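Purine nucleoside phosphorylase (Anopheles gambiae, PDB 2P4S) catalyses the phosphate-dependent cleavage of inosine, guanosine and their 2'-deoxy forms to free purine base and pentose 1-phosphate, a step of purine salvage. Local coordinates at residues K260-A263 with R264-G267; I311-H315 with C316-C320. One frame throughout, in Å; residues are numbered along the deposited sequence.

Interaction 1 (K260-A263 with R264-G267)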
# COMPACT_ATOMS: atom_id res chain seq x y z
N LYS A 260 -19.50 10.06 -25.36
CA LYS A 260 -19.73 9.04 -26.38
C LYS A 260 -20.46 9.63 -27.61
O LYS A 260 -20.21 9.22 -28.74
CB LYS A 260 -20.51 7.87 -25.80
CG LYS A 260 -19.78 7.06 -24.74
CD LYS A 260 -20.74 6.11 -24.00
CE LYS A 260 -19.98 5.19 -23.06
NZ LYS A 260 -20.84 4.27 -22.20
N VAL A 261 -21.36 10.58 -27.37
CA VAL A 261 -22.06 11.31 -28.42
C VAL A 261 -21.10 12.24 -29.19
O VAL A 261 -21.10 12.23 -30.44
CB VAL A 261 -23.23 12.13 -27.81
CG1 VAL A 261 -23.90 12.98 -28.90
CG2 VAL A 261 -24.26 11.18 -27.14
N ILE A 262 -20.26 12.99 -28.45
CA ILE A 262 -19.21 13.79 -29.04
C ILE A 262 -18.24 12.94 -29.85
O ILE A 262 -17.85 13.30 -30.96
CB ILE A 262 -18.43 14.60 -27.92
CG1 ILE A 262 -19.36 15.62 -27.23
CG2 ILE A 262 -17.12 15.17 -28.48
CD1 ILE A 262 -18.99 15.96 -25.75
N ALA A 263 -17.84 11.78 -29.32
CA ALA A 263 -16.90 10.91 -30.04
C ALA A 263 -17.40 10.64 -31.43
O ALA A 263 -16.63 10.72 -32.39
CB ALA A 263 -16.66 9.58 -29.29
N ARG A 264 -18.68 10.28 -31.55
CA ARG A 264 -19.22 10.03 -32.89
C ARG A 264 -19.34 11.33 -33.76
O ARG A 264 -19.04 11.29 -34.96
CB ARG A 264 -20.53 9.20 -32.86
CG ARG A 264 -20.91 8.75 -34.25
CD ARG A 264 -21.95 7.69 -34.33
NE ARG A 264 -22.32 7.49 -35.72
CZ ARG A 264 -23.51 7.07 -36.12
NH1 ARG A 264 -24.51 6.79 -35.25
NH2 ARG A 264 -23.71 6.93 -37.42
N GLN A 265 -19.75 12.45 -33.17
CA GLN A 265 -19.78 13.76 -33.89
C GLN A 265 -18.44 14.12 -34.52
O GLN A 265 -18.41 14.66 -35.62
CB GLN A 265 -20.21 14.91 -32.99
CG GLN A 265 -21.65 14.81 -32.45
CD GLN A 265 -21.89 15.83 -31.31
OE1 GLN A 265 -20.93 16.50 -30.82
NE2 GLN A 265 -23.15 15.96 -30.88
N ILE A 266 -17.32 13.81 -33.85
CA ILE A 266 -16.01 14.23 -34.34
C ILE A 266 -15.20 13.10 -35.00
O ILE A 266 -14.05 13.28 -35.41
CB ILE A 266 -15.21 15.01 -33.26
CG1 ILE A 266 -14.83 14.09 -32.08
CG2 ILE A 266 -16.06 16.22 -32.82
CD1 ILE A 266 -13.95 14.75 -31.02
N GLY A 267 -15.84 11.95 -35.15
CA GLY A 267 -15.25 10.88 -35.96
C GLY A 267 -14.27 9.98 -35.23
O GLY A 267 -13.51 9.29 -35.87
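Gln265 reaches back along the helix and lays its amide beside Val261 and Ile262, crossing both side chains at a slant. Its CG stands anti to its own carbonyl carbon, and this chi1 of -64° sets Gln265 CG 3.3 Å from Val261 O; the extended chain beyond carries the amide onward. The two ends of the amide then diverge: Gln265 NE2 comes to 3.7 Å from Val261 CG1, while Gln265 OE1 comes to 3.7 Å from Ile262 CA. OE1 also accepts a hydrogen bond from Arg362 of helix 353-370, which should restrain the rotation of the amide.

Ile262 and Ile266 lie side by side and point the same way, meeting through Ile262 CG2 and Ile266 CD1 at 4.1 Å. Both also touch Arg362, so this apolar pair faces helix 353-370. Beneath the side chains, Gln265 N bonds to Val261 O at 3.1 Å and Ile266 N to Ile262 O at 3.0 Å, whereas the bond from Arg264 N to Lys260 O is weak. Gly267 turns the chain at positive phi (85°), its N bonding back to Arg264 O, and Ile268 N pairs with Ala263 O: the Schellman motif that closes helix 253-265.

Interaction 2 (I311-H315 with C316-C320); sequences ITARH and CGMTC
Met318 O takes the shortest polar bond here, 2.7 Å from Arg314 NH1. The arginine reaches it by folding back: its chain bends at chi2 (-49°) and chi3 (-77°), bringing the guanidinium from the end of helix 307-315 round to the start of strand 319-329. The carbonyl oxygen sits at the guanidinium edge, almost in its plane, but the donor stands above the carbonyl plane and misses the lone pairs. The same fold lays Arg314 CD against Cys320 SG at 3.7 Å.

Cys320 SG also lies 3.5 Å from Ala313 CB. The methyl group of Ala313, its CB, also meets Met318 CB at 4.1 Å, so it sits between the turn and the first residues of the strand; Val185 and Leu196 add apolar contacts to it.

Gly317, at positive phi, carries the reversal. Gly317 N bonds to Arg314 O at 3.0 Å, and Met318 N bonds to Ala313 O at 2.9 Å, the two backbone bonds of a Schellman motif. One step earlier, Cys316 N still makes a helical bond to Thr312 O. The His315 ring is held by partners outside the turn: ND1 is hydrogen-bonded to Arg186 and NE2 to Pro242 O.

Met318 is thus held at both ends of its backbone, its N by Ala313 O and its O by the side chain of Arg314. The positive charge of Arg314, close to the carbonyl end of the helix, would be expected to interact favourably with its dipole.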
# COMPACT_ATOMS: atom_id res chain seq x y z
N ILE A 311 -10.66 12.33 -5.84
CA ILE A 311 -11.18 12.14 -4.49
C ILE A 311 -11.33 13.48 -3.75
O ILE A 311 -12.32 13.75 -3.04
CB ILE A 311 -10.25 11.18 -3.71
CG1 ILE A 311 -10.45 9.74 -4.20
CG2 ILE A 311 -10.47 11.23 -2.21
CD1 ILE A 311 -9.53 8.73 -3.49
N THR A 312 -10.33 14.34 -3.91
CA THR A 312 -10.40 15.71 -3.38
C THR A 312 -11.57 16.51 -4.00
O THR A 312 -12.26 17.22 -3.31
CB THR A 312 -9.06 16.43 -3.62
OG1 THR A 312 -8.01 15.64 -3.01
CG2 THR A 312 -9.09 17.82 -3.03
N ALA A 313 -11.77 16.39 -5.31
CA ALA A 313 -12.87 17.05 -5.99
C ALA A 313 -14.23 16.60 -5.44
O ALA A 313 -15.09 17.42 -5.16
CB ALA A 313 -12.82 16.78 -7.47
N ARG A 314 -14.39 15.30 -5.26
CA ARG A 314 -15.65 14.72 -4.78
C ARG A 314 -15.90 15.17 -3.37
O ARG A 314 -17.00 15.47 -3.01
CB ARG A 314 -15.59 13.17 -4.83
CG ARG A 314 -15.63 12.64 -6.26
CD ARG A 314 -16.79 13.30 -7.06
NE ARG A 314 -18.06 12.69 -6.68
CZ ARG A 314 -19.26 13.27 -6.76
NH1 ARG A 314 -19.37 14.53 -7.20
NH2 ARG A 314 -20.34 12.58 -6.37
N HIS A 315 -14.84 15.21 -2.57
CA HIS A 315 -14.90 15.70 -1.19
C HIS A 315 -15.54 17.09 -1.08
O HIS A 315 -16.37 17.28 -0.23
CB HIS A 315 -13.52 15.68 -0.51
CG HIS A 315 -13.56 16.05 0.95
ND1 HIS A 315 -12.92 17.15 1.46
CD2 HIS A 315 -14.21 15.48 2.00
CE1 HIS A 315 -13.16 17.24 2.76
NE2 HIS A 315 -13.93 16.23 3.11
N CYS A 316 -15.09 18.01 -1.91
CA CYS A 316 -15.60 19.37 -2.12
C CYS A 316 -16.99 19.48 -2.74
O CYS A 316 -17.45 20.60 -2.90
CB CYS A 316 -14.79 20.05 -3.25
SG CYS A 316 -13.23 20.41 -2.91
N GLY A 317 -17.56 18.38 -3.21
CA GLY A 317 -18.87 18.37 -3.89
C GLY A 317 -18.79 18.69 -5.37
O GLY A 317 -19.80 19.04 -5.97
N MET A 318 -17.60 18.64 -5.97
CA MET A 318 -17.46 18.93 -7.44
C MET A 318 -17.93 17.76 -8.32
O MET A 318 -17.84 16.59 -7.91
CB MET A 318 -16.02 19.28 -7.80
CG MET A 318 -15.55 20.58 -7.14
SD MET A 318 -13.77 20.84 -7.32
CE MET A 318 -13.42 21.46 -8.97
N THR A 319 -18.44 18.09 -9.51
CA THR A 319 -18.76 17.08 -10.53
C THR A 319 -17.50 16.77 -11.33
O THR A 319 -16.78 17.70 -11.69
CB THR A 319 -19.90 17.55 -11.47
OG1 THR A 319 -21.06 17.78 -10.65
CG2 THR A 319 -20.26 16.49 -12.53
N CYS A 320 -17.23 15.49 -11.57
CA CYS A 320 -15.98 15.02 -12.18
C CYS A 320 -16.19 14.26 -13.48
O CYS A 320 -17.11 13.43 -13.58
CB CYS A 320 -15.22 14.12 -11.21
SG CYS A 320 -14.74 14.89 -9.65

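In the fold
Along the chain, interaction 1 comes first, closing helix 253-265, and interaction 2 follows at the end of helix 307-315; both are the C-terminal ends of helices. Their centres lie about 26 Å apart and their nearest atoms about 12 Å apart, without touching. Both adjoin the mixed sheet: residues 260-267 pack on strand 272-279 and helix 353-370, away from the annotated sites, while residues 311-320 feed directly into strand 319-329. Interaction 2 is also nearer the chain centre, and there the side chain of His315 lies about 12 Å from a bound inhibitor. Interaction 1 is thus an outlying helix end, and interaction 2 the connection from a helix into a central strand, with the pocket nearby but not touched.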